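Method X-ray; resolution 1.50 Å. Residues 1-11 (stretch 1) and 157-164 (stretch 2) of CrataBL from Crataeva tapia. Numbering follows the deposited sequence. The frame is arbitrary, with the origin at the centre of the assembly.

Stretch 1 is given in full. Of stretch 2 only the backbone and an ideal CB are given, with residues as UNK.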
# COMPACT_ATOMS: atom_id res chain seq x y z
N ALA A 1 -10.30 13.27 -23.62
CA ALA A 1 -10.11 13.59 -22.17
C ALA A 1 -9.44 12.44 -21.41
O ALA A 1 -9.41 11.28 -21.87
CB ALA A 1 -11.45 13.98 -21.52
N ILE A 2 -8.91 12.78 -20.25
CA ILE A 2 -8.37 11.82 -19.31
C ILE A 2 -9.48 11.46 -18.33
O ILE A 2 -10.06 12.33 -17.68
CB ILE A 2 -7.14 12.42 -18.58
CG1 ILE A 2 -6.14 12.98 -19.63
CG2 ILE A 2 -6.50 11.39 -17.66
CD1 ILE A 2 -5.05 13.88 -19.04
N LEU A 3 -9.82 10.17 -18.26
CA LEU A 3 -10.96 9.73 -17.47
C LEU A 3 -10.56 9.21 -16.11
O LEU A 3 -9.55 8.53 -15.97
CB LEU A 3 -11.72 8.65 -18.23
CG LEU A 3 -12.25 9.09 -19.60
CD1 LEU A 3 -12.72 7.88 -20.40
CD2 LEU A 3 -13.38 10.12 -19.41
N THR A 4 -11.36 9.53 -15.09
CA THR A 4 -11.13 9.03 -13.75
C THR A 4 -11.28 7.52 -13.71
O THR A 4 -12.16 6.98 -14.36
CB THR A 4 -12.15 9.67 -12.79
OG1 THR A 4 -11.93 11.08 -12.76
CG2 THR A 4 -12.04 9.11 -11.37
N GLY A 5 -10.39 6.85 -12.97
CA GLY A 5 -10.52 5.41 -12.73
C GLY A 5 -10.24 4.51 -13.94
O GLY A 5 -10.63 3.33 -13.94
N VAL A 6 -9.66 5.09 -14.97
CA VAL A 6 -9.31 4.42 -16.22
C VAL A 6 -7.77 4.40 -16.27
O VAL A 6 -7.13 5.41 -16.02
CB VAL A 6 -9.86 5.19 -17.44
CG1 VAL A 6 -9.26 4.64 -18.78
CG2 VAL A 6 -11.38 5.10 -17.46
N PRO A 7 -7.17 3.25 -16.59
CA PRO A 7 -5.72 3.17 -16.56
C PRO A 7 -5.09 3.79 -17.80
O PRO A 7 -5.58 3.61 -18.92
CB PRO A 7 -5.43 1.67 -16.57
CG PRO A 7 -6.65 1.06 -17.24
CD PRO A 7 -7.82 1.95 -16.78
N TYR A 8 -4.00 4.51 -17.59
CA TYR A 8 -3.21 5.13 -18.67
C TYR A 8 -1.75 4.82 -18.52
O TYR A 8 -1.25 4.79 -17.42
CB TYR A 8 -3.35 6.66 -18.64
CG TYR A 8 -4.74 7.10 -19.01
CD1 TYR A 8 -5.07 7.38 -20.33
CD2 TYR A 8 -5.70 7.27 -18.03
CE1 TYR A 8 -6.38 7.77 -20.66
CE2 TYR A 8 -7.01 7.64 -18.35
CZ TYR A 8 -7.32 7.92 -19.66
OH TYR A 8 -8.62 8.28 -19.98
N TYR A 9 -1.08 4.60 -19.64
CA TYR A 9 0.38 4.64 -19.63
C TYR A 9 0.89 6.05 -19.78
O TYR A 9 0.47 6.78 -20.70
CB TYR A 9 0.92 3.81 -20.79
CG TYR A 9 0.60 2.35 -20.71
CD1 TYR A 9 1.36 1.51 -19.90
CD2 TYR A 9 -0.46 1.81 -21.44
CE1 TYR A 9 1.08 0.15 -19.85
CE2 TYR A 9 -0.76 0.44 -21.38
CZ TYR A 9 0.03 -0.36 -20.57
OH TYR A 9 -0.19 -1.70 -20.50
N ILE A 10 1.80 6.45 -18.89
CA ILE A 10 2.50 7.73 -19.01
C ILE A 10 3.71 7.50 -19.92
O ILE A 10 4.55 6.64 -19.67
CB ILE A 10 2.98 8.23 -17.63
CG1 ILE A 10 1.78 8.44 -16.70
CG2 ILE A 10 3.83 9.54 -17.84
CD1 ILE A 10 2.22 8.63 -15.24
N LEU A 11 3.78 8.27 -21.01
CA LEU A 11 4.87 8.08 -21.96
C LEU A 11 5.49 9.42 -22.28
O LEU A 11 4.76 10.41 -22.34
CB LEU A 11 4.33 7.44 -23.24
CG LEU A 11 3.90 5.98 -23.01
CD1 LEU A 11 2.92 5.59 -24.07
CD2 LEU A 11 5.15 5.06 -23.06
N UNK A 157 8.02 16.36 -20.96
CA UNK A 157 6.76 16.34 -21.73
C UNK A 157 6.23 14.92 -21.88
O UNK A 157 6.95 14.02 -22.34
CB UNK A 157 6.96 16.96 -23.11
N UNK A 158 4.96 14.76 -21.53
CA UNK A 158 4.35 13.43 -21.57
C UNK A 158 3.02 13.44 -22.27
O UNK A 158 2.36 14.48 -22.45
CB UNK A 158 4.18 12.88 -20.15
N UNK A 159 2.63 12.23 -22.67
CA UNK A 159 1.34 11.95 -23.25
C UNK A 159 0.79 10.75 -22.49
O UNK A 159 1.52 10.07 -21.75
CB UNK A 159 1.43 11.69 -24.76
N UNK A 160 -0.49 10.46 -22.70
CA UNK A 160 -1.14 9.40 -21.95
C UNK A 160 -1.85 8.48 -22.92
O UNK A 160 -2.64 8.93 -23.74
CB UNK A 160 -2.12 9.97 -20.92
N UNK A 161 -1.51 7.21 -22.85
CA UNK A 161 -2.15 6.23 -23.71
C UNK A 161 -3.08 5.39 -22.86
O UNK A 161 -2.62 4.76 -21.90
CB UNK A 161 -1.12 5.36 -24.43
N UNK A 162 -4.36 5.34 -23.22
CA UNK A 162 -5.31 4.53 -22.46
C UNK A 162 -4.92 3.07 -22.59
O UNK A 162 -4.60 2.62 -23.69
CB UNK A 162 -6.74 4.75 -22.94
N UNK A 163 -4.87 2.37 -21.46
CA UNK A 163 -4.55 0.94 -21.44
C UNK A 163 -5.81 0.16 -21.59
O UNK A 163 -6.82 0.52 -21.03
CB UNK A 163 -3.82 0.54 -20.16
N UNK A 164 -5.74 -0.91 -22.37
CA UNK A 164 -6.89 -1.74 -22.56
C UNK A 164 -6.43 -3.20 -22.71
O UNK A 164 -7.35 -4.05 -22.79
CB UNK A 164 -7.69 -1.28 -23.78

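The strand at 158-162 runs antiparallel to the strand at Tyr 8 to Leu 11, their directions 152° apart; in the extended chain, side chains from 159 to 162 alternate between the face of the sheet bearing Tyr 8 and Ile 10 and the face bearing Tyr 9 and Leu 11.

At position 157 the CA-to-CB bond points away from stretch 1, no atom of which lies within 5.5 Å of the ideal CB, so many residues would suit; the deposited one is Ala 157.

Position 158 directs its CB toward Leu 11 and Ile 10, with the ideal CB 3.3 Å from Leu 11 O and 4.1 Å from Ile 10 CG2. The extended backbone and the aliphatic neighbour favour a beta-branched or other apolar side chain. It is Val 158, whose CG1 packs 3.8 Å from Ile 10 CG2.

Position 159 forms a hydrogen-bonded pair with Leu 11: its N donates to Leu 11 O (2.8 Å) and its O accepts from Leu 11 N (3.0 Å). The CB lies on the Leu 11 face, where stretch 1 offers an aliphatic surface but no charge; a long side chain, apolar or with a flat polar end, could reach across it. Arg 159 does so, and its guanidinium places one face over Leu 11 CD1, which is 3.7 Å from NH1.

Position 160 turns to the opposite face, its ideal CB 4.0 Å from Tyr 8 CD1 and 5.2 Å from Ile 2 CG1. With Ile 10 also nearby, a large apolar residue, aromatic or aliphatic, is expected. Phe 160 bridges these groups: its CD2 lies 3.8 Å from Ile 2 CD1, while Ile 10 CG1 meets the ring edge, 3.9 Å from CE1.

Position 161 pairs with Tyr 9 through two backbone hydrogen bonds, from Tyr 9 N to its O (2.7 Å) and from its N to Tyr 9 O (3.0 Å). The ideal CB is 4.1 Å from Leu 11 CD1, and a beta-branched residue would fit the strand. In Thr 161, OG1 approaches Leu 11 CD1 to 3.5 Å.

Position 162 returns to the Tyr 8 face, its ideal CB 3.8 Å from Tyr 8 CE1 and 4.9 Å from Val 6 CG1. Beyond lie the methyl groups of Val 6 and Leu 3, so a long side chain with an aliphatic stem is suitable. Arg 162 is extended, with chi1 to chi3 all t; one guanidinium face covers Val 6 CG1, 3.4 Å from NE, and NH1 lies 3.5 Å from Leu 3 CD1.

At position 163 the backbone N donates a nearly linear hydrogen bond to Pro 7 O (2.9 Å). The ideal CB is already 3.3 Å from Tyr 9 CE2, favouring a small residue. Ala 163 places its CB 3.4 Å from Tyr 9 CE2 and 4.0 Å from Pro 7 CG.

At position 164 the CA-to-CB bond points away from stretch 1, and many residues would suit; Ser 164 makes no contact with it.

Stretch 2 157-164: AVRFTRAS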
# COMPACT_ATOMS: atom_id res chain seq x y z
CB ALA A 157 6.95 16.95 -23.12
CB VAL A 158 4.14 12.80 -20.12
CG1 VAL A 158 5.50 12.63 -19.40
CG2 VAL A 158 3.14 13.66 -19.26
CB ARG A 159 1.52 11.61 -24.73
CG ARG A 159 2.49 10.42 -24.97
CD ARG A 159 2.91 10.32 -26.47
NE ARG A 159 3.93 9.28 -26.65
CZ ARG A 159 3.67 8.00 -26.91
NH1 ARG A 159 2.41 7.58 -27.11
NH2 ARG A 159 4.66 7.13 -27.01
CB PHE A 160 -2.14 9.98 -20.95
CG PHE A 160 -1.54 10.99 -20.01
CD1 PHE A 160 -0.74 10.58 -18.95
CD2 PHE A 160 -1.74 12.37 -20.21
CE1 PHE A 160 -0.17 11.51 -18.08
CE2 PHE A 160 -1.18 13.31 -19.34
CZ PHE A 160 -0.39 12.89 -18.26
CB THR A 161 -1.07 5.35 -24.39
OG1 THR A 161 -0.33 6.16 -25.32
CG2 THR A 161 -1.69 4.19 -25.16
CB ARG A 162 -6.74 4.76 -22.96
CG ARG A 162 -7.75 3.94 -22.19
CD ARG A 162 -9.18 4.27 -22.60
NE ARG A 162 -10.09 3.41 -21.85
CZ ARG A 162 -11.35 3.71 -21.54
NH1 ARG A 162 -11.88 4.87 -21.92
NH2 ARG A 162 -12.08 2.84 -20.84
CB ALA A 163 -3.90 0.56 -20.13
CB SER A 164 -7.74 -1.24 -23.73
OG SER A 164 -7.02 -1.29 -24.95
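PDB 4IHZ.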